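Local coordinates for heavy metal cation tricomponent efflux pump ZneA(CzcA-like) (Cupriavidus metallidurans, PDB 4K0J), which probably exports zinc ions from the cell as a zinc/proton antiporter of the RND superfamily, working as the inner-membrane component of a three-part heavy metal efflux pump, at residues R267-R275 with H589-D598; A663-N674 with K805-R815. One frame throughout, in Å; residues are numbered along the deposited sequence.

Contact 1 (R267-R275 with H589-D598); sequences RHGILGMDR and HVVTQVGRND
H268, with M273 and I270, has the most surface covered here, and between them they span the edge strand 269-272 where it runs antiparallel to 589-595. At one end the side chain of H268 lies against the loop R596-D598: CB is 3.1 Å from R596 O, and the ring's ND1 is 3.0 Å from N597 O, too bent for a hydrogen bond. D598 OD2 sits over the centre of one ring face, while its OD1 is held by N175. In return, the aliphatic CG of R596 rests against the backbone of H268. I270 pairs through its backbone, its N giving a bond of 2.9 Å to V594 O, while its CB meets V594 CG1 at 4.3 Å. A straighter pair of bonds joins G272 and T592, N to O in both directions. At the far end the side chain of M273, extended beyond CG (chi2 -178°), crosses V591 with CG 3.5 Å from V591 CG2 and brings its methyl CE to 3.5 Å from H589 ND1; the sulfur itself stands oblique to the ring. D274 then grips H589 and V590 with both oxygens. OD2 offers its syn lone pair to H589 ND1 at 2.7 Å, in the ring plane, and OD1 takes V590 N at 3.2 Å in a nearly straight bond (167°). Two donors thus fix the carboxylate's rotation, and the carboxylate would help hold the proton on ND1. V590 and T592 face helix 567-581, whereas L271 and Q593 pack on F176 of strand 170-177. Strand 269-272, from the N-terminal half of the chain, is therefore an added edge strand on a beta-alpha-beta-beta-alpha-beta sheet of the C-terminal half, probably the PC1 porter subdomain of RND pumps.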
loop_
_atom_site.group_PDB
_atom_site.type_symbol
_atom_site.label_atom_id
_atom_site.label_comp_id
_atom_site.label_asym_id
_atom_site.label_seq_id
_atom_site.Cartn_x
_atom_site.Cartn_y
_atom_site.Cartn_z
ATOM N N ARG C 267 -17.514 -32.871 -20.336
ATOM C CA ARG C 267 -16.795 -31.820 -21.051
ATOM C C ARG C 267 -17.252 -30.408 -20.716
ATOM O O ARG C 267 -18.447 -30.105 -20.729
ATOM C CB ARG C 267 -16.839 -32.056 -22.562
ATOM C CG ARG C 267 -16.357 -33.434 -22.984
ATOM C CD ARG C 267 -16.069 -33.479 -24.471
ATOM N NE ARG C 267 -14.932 -32.637 -24.828
ATOM C CZ ARG C 267 -14.571 -32.372 -26.078
ATOM N NH1 ARG C 267 -15.265 -32.878 -27.088
ATOM N NH2 ARG C 267 -13.521 -31.603 -26.316
ATOM N N HIS C 268 -16.273 -29.560 -20.407
ATOM C CA HIS C 268 -16.495 -28.155 -20.093
ATOM C C HIS C 268 -17.263 -27.491 -21.233
ATOM O O HIS C 268 -18.486 -27.359 -21.189
ATOM C CB HIS C 268 -15.147 -27.447 -19.909
ATOM C CG HIS C 268 -14.110 -28.271 -19.204
ATOM N ND1 HIS C 268 -13.848 -28.146 -17.857
ATOM C CD2 HIS C 268 -13.258 -29.217 -19.666
ATOM C CE1 HIS C 268 -12.888 -28.987 -17.517
ATOM N NE2 HIS C 268 -12.513 -29.651 -18.597
ATOM N N GLY C 269 -16.523 -27.070 -22.250
ATOM C CA GLY C 269 -17.113 -26.619 -23.493
ATOM C C GLY C 269 -16.350 -27.229 -24.651
ATOM O O GLY C 269 -15.452 -28.049 -24.452
ATOM N N ILE C 270 -16.716 -26.840 -25.863
ATOM C CA ILE C 270 -15.972 -27.241 -27.045
ATOM C C ILE C 270 -15.532 -25.986 -27.785
ATOM O O ILE C 270 -16.253 -24.984 -27.825
ATOM C CB ILE C 270 -16.817 -28.138 -27.965
ATOM C CG1 ILE C 270 -17.388 -29.314 -27.174
ATOM C CG2 ILE C 270 -15.992 -28.654 -29.129
ATOM C CD1 ILE C 270 -18.291 -30.218 -27.986
ATOM N N LEU C 271 -14.330 -26.033 -28.343
ATOM C CA LEU C 271 -13.817 -24.929 -29.136
ATOM C C LEU C 271 -13.646 -25.402 -30.560
ATOM O O LEU C 271 -13.131 -26.493 -30.793
ATOM C CB LEU C 271 -12.473 -24.459 -28.593
ATOM C CG LEU C 271 -11.741 -23.466 -29.489
ATOM C CD1 LEU C 271 -11.834 -22.067 -28.904
ATOM C CD2 LEU C 271 -10.300 -23.889 -29.686
ATOM N N GLY C 272 -14.082 -24.589 -31.512
ATOM C CA GLY C 272 -14.008 -24.972 -32.910
ATOM C C GLY C 272 -13.281 -23.956 -33.764
ATOM O O GLY C 272 -13.184 -22.783 -33.400
ATOM N N MET C 273 -12.763 -24.409 -34.902
ATOM C CA MET C 273 -12.122 -23.510 -35.854
ATOM C C MET C 273 -12.410 -23.923 -37.298
ATOM O O MET C 273 -13.321 -24.711 -37.544
ATOM C CB MET C 273 -10.623 -23.446 -35.603
ATOM C CG MET C 273 -10.044 -22.066 -35.808
ATOM S SD MET C 273 -8.271 -22.018 -35.555
ATOM C CE MET C 273 -7.953 -20.283 -35.870
ATOM N N ASP C 274 -11.642 -23.377 -38.238
ATOM C CA ASP C 274 -11.798 -23.663 -39.666
ATOM C C ASP C 274 -11.981 -25.152 -39.927
ATOM O O ASP C 274 -11.004 -25.897 -39.997
ATOM C CB ASP C 274 -10.572 -23.173 -40.440
ATOM C CG ASP C 274 -9.944 -21.940 -39.821
ATOM O OD1 ASP C 274 -10.693 -21.038 -39.385
ATOM O OD2 ASP C 274 -8.698 -21.882 -39.759
ATOM N N ARG C 275 -13.238 -25.574 -40.043
ATOM C CA ARG C 275 -13.600 -26.984 -40.240
ATOM C C ARG C 275 -13.264 -27.912 -39.057
ATOM O O ARG C 275 -13.812 -29.009 -38.955
ATOM C CB ARG C 275 -13.006 -27.542 -41.541
ATOM C CG ARG C 275 -13.593 -26.957 -42.820
ATOM C CD ARG C 275 -12.955 -27.601 -44.045
ATOM N NE ARG C 275 -13.517 -27.106 -45.297
ATOM C CZ ARG C 275 -13.016 -27.382 -46.498
ATOM N NH1 ARG C 275 -11.939 -28.146 -46.608
ATOM N NH2 ARG C 275 -13.589 -26.891 -47.589
ATOM N N HIS C 589 -9.738 -16.425 -40.185
ATOM C CA HIS C 589 -10.076 -17.560 -39.329
ATOM C C HIS C 589 -11.371 -17.288 -38.571
ATOM O O HIS C 589 -11.728 -16.139 -38.320
ATOM C CB HIS C 589 -8.960 -17.833 -38.318
ATOM C CG HIS C 589 -7.671 -18.280 -38.935
ATOM N ND1 HIS C 589 -7.417 -19.594 -39.261
ATOM C CD2 HIS C 589 -6.557 -17.587 -39.268
ATOM C CE1 HIS C 589 -6.206 -19.691 -39.778
ATOM N NE2 HIS C 589 -5.663 -18.488 -39.795
ATOM N N VAL C 590 -12.073 -18.354 -38.209
ATOM C CA VAL C 590 -13.267 -18.236 -37.380
ATOM C C VAL C 590 -13.187 -19.242 -36.236
ATOM O O VAL C 590 -13.010 -20.444 -36.457
ATOM C CB VAL C 590 -14.555 -18.480 -38.183
ATOM C CG1 VAL C 590 -15.771 -18.226 -37.311
ATOM C CG2 VAL C 590 -14.588 -17.594 -39.412
ATOM N N VAL C 591 -13.312 -18.733 -35.015
ATOM C CA VAL C 591 -13.171 -19.541 -33.812
ATOM C C VAL C 591 -14.439 -19.474 -32.972
ATOM O O VAL C 591 -14.938 -18.393 -32.683
ATOM C CB VAL C 591 -11.988 -19.049 -32.952
ATOM C CG1 VAL C 591 -12.086 -19.602 -31.543
ATOM C CG2 VAL C 591 -10.663 -19.422 -33.587
ATOM N N THR C 592 -14.957 -20.629 -32.578
ATOM C CA THR C 592 -16.105 -20.668 -31.683
ATOM C C THR C 592 -15.694 -21.178 -30.311
ATOM O O THR C 592 -14.893 -22.111 -30.195
ATOM C CB THR C 592 -17.240 -21.580 -32.219
ATOM O OG1 THR C 592 -16.819 -22.951 -32.195
ATOM C CG2 THR C 592 -17.630 -21.189 -33.640
ATOM N N GLN C 593 -16.247 -20.556 -29.275
ATOM C CA GLN C 593 -16.085 -21.048 -27.917
ATOM C C GLN C 593 -17.447 -21.403 -27.342
ATOM O O GLN C 593 -18.040 -20.619 -26.599
ATOM C CB GLN C 593 -15.439 -19.987 -27.038
ATOM C CG GLN C 593 -14.187 -19.386 -27.616
ATOM C CD GLN C 593 -13.681 -18.242 -26.776
ATOM O OE1 GLN C 593 -12.778 -17.511 -27.181
ATOM N NE2 GLN C 593 -14.270 -18.072 -25.597
ATOM N N VAL C 594 -17.958 -22.578 -27.688
ATOM C CA VAL C 594 -19.250 -22.978 -27.147
ATOM C C VAL C 594 -19.048 -23.557 -25.757
ATOM O O VAL C 594 -18.149 -24.363 -25.542
ATOM C CB VAL C 594 -20.025 -23.957 -28.087
ATOM C CG1 VAL C 594 -19.088 -24.633 -29.073
ATOM C CG2 VAL C 594 -20.801 -24.991 -27.282
ATOM N N GLY C 595 -19.858 -23.116 -24.804
ATOM C CA GLY C 595 -19.789 -23.659 -23.465
ATOM C C GLY C 595 -18.753 -22.996 -22.579
ATOM O O GLY C 595 -18.416 -21.823 -22.766
ATOM N N ARG C 596 -18.248 -23.759 -21.613
ATOM C CA ARG C 596 -17.354 -23.231 -20.582
ATOM C C ARG C 596 -15.929 -23.768 -20.709
ATOM O O ARG C 596 -15.678 -24.739 -21.420
ATOM C CB ARG C 596 -17.904 -23.557 -19.190
ATOM C CG ARG C 596 -17.855 -25.040 -18.847
ATOM C CD ARG C 596 -18.523 -25.343 -17.514
ATOM N NE ARG C 596 -19.953 -25.051 -17.538
ATOM C CZ ARG C 596 -20.767 -25.235 -16.505
ATOM N NH1 ARG C 596 -20.293 -25.714 -15.363
ATOM N NH2 ARG C 596 -22.055 -24.942 -16.612
ATOM N N ASN C 597 -15.002 -23.132 -20.000
ATOM C CA ASN C 597 -13.591 -23.503 -20.049
ATOM C C ASN C 597 -13.097 -24.250 -18.806
ATOM O O ASN C 597 -13.738 -25.187 -18.334
ATOM C CB ASN C 597 -12.733 -22.260 -20.293
ATOM C CG ASN C 597 -13.395 -20.990 -19.794
ATOM O OD1 ASN C 597 -14.620 -20.867 -19.822
ATOM N ND2 ASN C 597 -12.588 -20.036 -19.335
ATOM N N ASP C 598 -11.954 -23.831 -18.277
ATOM C CA ASP C 598 -11.360 -24.522 -17.137
ATOM C C ASP C 598 -11.500 -23.747 -15.830
ATOM O O ASP C 598 -11.889 -24.310 -14.803
ATOM C CB ASP C 598 -9.884 -24.839 -17.409
ATOM C CG ASP C 598 -9.700 -25.863 -18.524
ATOM O OD1 ASP C 598 -8.676 -26.581 -18.509
ATOM O OD2 ASP C 598 -10.577 -25.951 -19.410
#

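Contact 2 (A663-N674 with K805-R815)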
loop_
_atom_site.group_PDB
_atom_site.type_symbol
_atom_site.label_atom_id
_atom_site.label_comp_id
_atom_site.label_asym_id
_atom_site.label_seq_id
_atom_site.Cartn_x
_atom_site.Cartn_y
_atom_site.Cartn_z
ATOM N N ALA C 663 -24.084 -6.898 -19.562
ATOM C CA ALA C 663 -23.989 -7.908 -20.604
ATOM C C ALA C 663 -23.174 -7.413 -21.793
ATOM O O ALA C 663 -22.898 -6.227 -21.933
ATOM C CB ALA C 663 -25.377 -8.330 -21.055
ATOM N N HIS C 664 -22.810 -8.335 -22.668
ATOM C CA HIS C 664 -21.926 -8.018 -23.773
ATOM C C HIS C 664 -22.657 -7.360 -24.934
ATOM O O HIS C 664 -22.808 -7.953 -26.001
ATOM C CB HIS C 664 -21.225 -9.288 -24.235
ATOM C CG HIS C 664 -20.524 -10.013 -23.134
ATOM N ND1 HIS C 664 -19.214 -9.760 -22.793
ATOM C CD2 HIS C 664 -20.954 -10.976 -22.286
ATOM C CE1 HIS C 664 -18.863 -10.544 -21.790
ATOM N NE2 HIS C 664 -19.901 -11.288 -21.460
ATOM N N SER C 665 -23.103 -6.127 -24.718
ATOM C CA SER C 665 -23.767 -5.350 -25.764
ATOM C C SER C 665 -23.635 -3.852 -25.494
ATOM O O SER C 665 -23.390 -3.438 -24.359
ATOM C CB SER C 665 -25.243 -5.741 -25.882
ATOM O OG SER C 665 -25.959 -5.388 -24.714
ATOM N N ASP C 666 -23.800 -3.048 -26.542
ATOM C CA ASP C 666 -23.660 -1.598 -26.441
ATOM C C ASP C 666 -24.699 -1.018 -25.495
ATOM O O ASP C 666 -24.402 -0.151 -24.676
ATOM C CB ASP C 666 -23.820 -0.951 -27.819
ATOM C CG ASP C 666 -23.144 -1.746 -28.924
ATOM O OD1 ASP C 666 -22.229 -2.545 -28.621
ATOM O OD2 ASP C 666 -23.529 -1.570 -30.100
ATOM N N LEU C 667 -25.924 -1.515 -25.621
ATOM C CA LEU C 667 -27.052 -1.024 -24.843
ATOM C C LEU C 667 -27.716 -2.174 -24.104
ATOM O O LEU C 667 -27.733 -3.301 -24.593
ATOM C CB LEU C 667 -28.075 -0.360 -25.770
ATOM C CG LEU C 667 -27.665 0.944 -26.456
ATOM C CD1 LEU C 667 -28.510 1.194 -27.695
ATOM C CD2 LEU C 667 -27.788 2.105 -25.482
ATOM N N VAL C 668 -28.255 -1.898 -22.921
ATOM C CA VAL C 668 -29.086 -2.881 -22.238
ATOM C C VAL C 668 -30.302 -2.209 -21.641
ATOM O O VAL C 668 -30.314 -0.995 -21.429
ATOM C CB VAL C 668 -28.343 -3.624 -21.096
ATOM C CG1 VAL C 668 -27.166 -4.432 -21.631
ATOM C CG2 VAL C 668 -27.901 -2.651 -20.015
ATOM N N VAL C 669 -31.327 -3.010 -21.378
ATOM C CA VAL C 669 -32.488 -2.559 -20.624
ATOM C C VAL C 669 -32.740 -3.530 -19.476
ATOM O O VAL C 669 -33.094 -4.690 -19.695
ATOM C CB VAL C 669 -33.748 -2.456 -21.502
ATOM C CG1 VAL C 669 -34.953 -2.096 -20.646
ATOM C CG2 VAL C 669 -33.547 -1.420 -22.588
ATOM N N LYS C 670 -32.543 -3.055 -18.254
ATOM C CA LYS C 670 -32.640 -3.907 -17.082
ATOM C C LYS C 670 -34.031 -3.854 -16.450
ATOM O O LYS C 670 -34.479 -2.794 -16.005
ATOM C CB LYS C 670 -31.562 -3.511 -16.069
ATOM C CG LYS C 670 -30.140 -3.585 -16.621
ATOM C CD LYS C 670 -29.112 -3.062 -15.620
ATOM C CE LYS C 670 -29.049 -1.533 -15.593
ATOM N NZ LYS C 670 -28.286 -0.942 -16.727
ATOM N N VAL C 671 -34.706 -5.004 -16.428
ATOM C CA VAL C 671 -36.035 -5.150 -15.828
ATOM C C VAL C 671 -35.936 -5.791 -14.444
ATOM O O VAL C 671 -35.728 -6.998 -14.318
ATOM C CB VAL C 671 -36.962 -6.014 -16.713
ATOM C CG1 VAL C 671 -38.274 -6.312 -16.006
ATOM C CG2 VAL C 671 -37.219 -5.325 -18.042
ATOM N N TYR C 672 -36.089 -4.973 -13.410
ATOM C CA TYR C 672 -35.835 -5.407 -12.045
ATOM C C TYR C 672 -37.074 -6.012 -11.409
ATOM O O TYR C 672 -38.189 -5.709 -11.812
ATOM C CB TYR C 672 -35.354 -4.222 -11.205
ATOM C CG TYR C 672 -34.051 -3.618 -11.677
ATOM C CD1 TYR C 672 -32.848 -3.975 -11.087
ATOM C CD2 TYR C 672 -34.023 -2.690 -12.713
ATOM C CE1 TYR C 672 -31.660 -3.432 -11.508
ATOM C CE2 TYR C 672 -32.835 -2.137 -13.143
ATOM C CZ TYR C 672 -31.655 -2.516 -12.536
ATOM O OH TYR C 672 -30.458 -1.978 -12.950
ATOM N N GLY C 673 -36.877 -6.861 -10.405
ATOM C CA GLY C 673 -37.992 -7.437 -9.673
ATOM C C GLY C 673 -37.680 -8.807 -9.103
ATOM O O GLY C 673 -36.943 -9.584 -9.713
ATOM N N ASN C 674 -38.257 -9.112 -7.943
ATOM C CA ASN C 674 -37.928 -10.340 -7.229
ATOM C C ASN C 674 -38.668 -11.571 -7.751
ATOM O O ASN C 674 -38.488 -12.679 -7.243
ATOM C CB ASN C 674 -38.162 -10.169 -5.727
ATOM C CG ASN C 674 -37.409 -11.195 -4.903
ATOM O OD1 ASN C 674 -36.222 -11.029 -4.613
ATOM N ND2 ASN C 674 -38.094 -12.270 -4.528
ATOM N N LYS C 805 -30.821 -6.339 -6.364
ATOM C CA LYS C 805 -32.080 -6.401 -7.088
ATOM C C LYS C 805 -32.012 -7.507 -8.135
ATOM O O LYS C 805 -31.093 -7.544 -8.958
ATOM C CB LYS C 805 -32.362 -5.062 -7.773
ATOM C CG LYS C 805 -32.427 -3.859 -6.836
ATOM C CD LYS C 805 -32.509 -2.559 -7.622
ATOM C CE LYS C 805 -32.592 -1.355 -6.702
ATOM N NZ LYS C 805 -32.637 -0.084 -7.476
ATOM N N ARG C 806 -32.978 -8.418 -8.092
ATOM C CA ARG C 806 -33.103 -9.440 -9.119
ATOM C C ARG C 806 -33.575 -8.760 -10.401
ATOM O O ARG C 806 -34.610 -8.091 -10.404
ATOM C CB ARG C 806 -34.126 -10.490 -8.691
ATOM C CG ARG C 806 -34.191 -10.723 -7.194
ATOM C CD ARG C 806 -33.259 -11.838 -6.754
ATOM N NE ARG C 806 -33.830 -13.155 -7.010
ATOM C CZ ARG C 806 -34.660 -13.778 -6.181
ATOM N NH1 ARG C 806 -35.012 -13.203 -5.040
ATOM N NH2 ARG C 806 -35.135 -14.974 -6.490
ATOM N N HIS C 807 -32.823 -8.914 -11.486
ATOM C CA HIS C 807 -33.222 -8.300 -12.748
ATOM C C HIS C 807 -32.978 -9.214 -13.943
ATOM O O HIS C 807 -32.212 -10.169 -13.865
ATOM C CB HIS C 807 -32.513 -6.953 -12.950
ATOM C CG HIS C 807 -31.085 -7.074 -13.389
ATOM N ND1 HIS C 807 -30.075 -7.487 -12.547
ATOM C CD2 HIS C 807 -30.498 -6.833 -14.586
ATOM C CE1 HIS C 807 -28.932 -7.502 -13.207
ATOM N NE2 HIS C 807 -29.160 -7.108 -14.446
ATOM N N LEU C 808 -33.652 -8.918 -15.045
ATOM C CA LEU C 808 -33.388 -9.594 -16.310
ATOM C C LEU C 808 -32.902 -8.553 -17.301
ATOM O O LEU C 808 -33.317 -7.400 -17.245
ATOM C CB LEU C 808 -34.643 -10.283 -16.840
ATOM C CG LEU C 808 -34.591 -11.808 -16.964
ATOM C CD1 LEU C 808 -34.516 -12.459 -15.596
ATOM C CD2 LEU C 808 -35.789 -12.329 -17.744
ATOM N N THR C 809 -32.019 -8.954 -18.206
ATOM C CA THR C 809 -31.356 -7.994 -19.075
ATOM C C THR C 809 -31.754 -8.147 -20.530
ATOM O O THR C 809 -31.575 -9.208 -21.123
ATOM C CB THR C 809 -29.836 -8.135 -18.991
ATOM O OG1 THR C 809 -29.436 -8.188 -17.618
ATOM C CG2 THR C 809 -29.158 -6.962 -19.678
ATOM N N VAL C 810 -32.289 -7.081 -21.108
ATOM C CA VAL C 810 -32.537 -7.069 -22.535
ATOM C C VAL C 810 -31.358 -6.396 -23.214
ATOM O O VAL C 810 -31.301 -5.171 -23.303
ATOM C CB VAL C 810 -33.836 -6.323 -22.892
ATOM C CG1 VAL C 810 -34.092 -6.411 -24.383
ATOM C CG2 VAL C 810 -35.011 -6.896 -22.124
ATOM N N ARG C 811 -30.409 -7.197 -23.681
ATOM C CA ARG C 811 -29.235 -6.648 -24.334
ATOM C C ARG C 811 -29.475 -6.387 -25.823
ATOM O O ARG C 811 -30.189 -7.143 -26.485
ATOM C CB ARG C 811 -28.011 -7.536 -24.090
ATOM C CG ARG C 811 -27.970 -8.845 -24.835
ATOM C CD ARG C 811 -26.636 -9.524 -24.570
ATOM N NE ARG C 811 -26.304 -10.551 -25.552
ATOM C CZ ARG C 811 -26.506 -11.851 -25.366
ATOM N NH1 ARG C 811 -27.046 -12.284 -24.235
ATOM N NH2 ARG C 811 -26.169 -12.720 -26.310
ATOM N N LEU C 812 -28.885 -5.301 -26.328
ATOM C CA LEU C 812 -29.139 -4.818 -27.688
ATOM C C LEU C 812 -28.051 -3.869 -28.218
ATOM O O LEU C 812 -27.451 -3.115 -27.456
ATOM C CB LEU C 812 -30.496 -4.112 -27.759
ATOM C CG LEU C 812 -30.603 -2.718 -27.136
ATOM C CD1 LEU C 812 -31.666 -1.909 -27.857
ATOM C CD2 LEU C 812 -30.905 -2.789 -25.647
ATOM N N ASN C 813 -27.815 -3.895 -29.528
ATOM C CA ASN C 813 -26.804 -3.028 -30.147
ATOM C C ASN C 813 -27.388 -1.835 -30.912
ATOM O O ASN C 813 -28.412 -1.955 -31.581
ATOM C CB ASN C 813 -25.889 -3.838 -31.070
ATOM C CG ASN C 813 -25.090 -4.887 -30.323
ATOM O OD1 ASN C 813 -24.651 -4.664 -29.194
ATOM N ND2 ASN C 813 -24.900 -6.043 -30.948
ATOM N N LEU C 814 -26.715 -0.691 -30.820
ATOM C CA LEU C 814 -27.198 0.556 -31.417
ATOM C C LEU C 814 -26.979 0.636 -32.923
ATOM O O LEU C 814 -27.495 1.538 -33.581
ATOM C CB LEU C 814 -26.542 1.762 -30.732
ATOM C CG LEU C 814 -25.073 1.654 -30.291
ATOM C CD1 LEU C 814 -24.109 1.541 -31.467
ATOM C CD2 LEU C 814 -24.695 2.834 -29.406
ATOM N N ARG C 815 -26.210 -0.311 -33.452
ATOM C CA ARG C 815 -25.801 -0.327 -34.859
ATOM C C ARG C 815 -26.953 -0.155 -35.844
ATOM O O ARG C 815 -28.012 -0.758 -35.686
ATOM C CB ARG C 815 -25.044 -1.623 -35.161
ATOM C CG ARG C 815 -24.824 -1.907 -36.636
ATOM C CD ARG C 815 -23.940 -3.127 -36.816
ATOM N NE ARG C 815 -24.375 -4.236 -35.973
ATOM C CZ ARG C 815 -25.161 -5.223 -36.385
ATOM N NH1 ARG C 815 -25.511 -6.190 -35.547
ATOM N NH2 ARG C 815 -25.600 -5.246 -37.635
#
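L667 and L812, V669 and V810, and V671 and L808 are the hydrogen-bonded pairs of two antiparallel strands, each joined by N-H to O bonds in both directions, all six at 2.9 Å between N and O. One more follows at the end, from G673 N to R806 O. L667 O is satisfied twice: L812 N and the hydroxyl of S665 reach it from opposite faces of its plane, S665 OG standing 2.7 Å from L667 O. With chi1 66° OG lies between the backbone N and the carbonyl carbon of S665, which brings it to L667 O. Beyond the strands, side chains take over. D666 N gives a nearly straight bond (170°) to N813 OD1 at 3.2 Å, and D666 OD2 receives a weak one from L814 N; N813 ND2 is bound by D698. Donors pointing outward find other partners: T809 N goes to Q703, and the R811 guanidinium forms a salt bridge with D702. Y672 OH bonds to E802, and H807 CB lies over one face of the Y672 ring, 4.0 Å from its centroid, with K805 CB at the edge. V669 and V810 face helix 676-690. These are the two central strands, first and third in chain order, of a ferredoxin-like beta-alpha-beta-beta-alpha-beta fold, probably the PC2 porter subdomain.

Contacts 1 and 2 each join antiparallel strands in separate sheets of the porter region, their centres 26 Å apart and nearest atoms about 10 Å apart. Contact 2 is the more buried and ties two inner strands, flanked by 699-701 and 843-847, so backbone bonds dominate and its charged ends pair with residues beyond it. Contact 1 is only partly buried and lies at a sheet margin: its bonding is less regular, and a histidine-carboxylate pair closes one end. Without 269-272 the two sheets have the same strand order, and each has a helix against one face (567-581, 676-690); but 663-674 and 805-815 probably belong to one subdomain, whereas 267-275 brings the N-terminal half to 589-598.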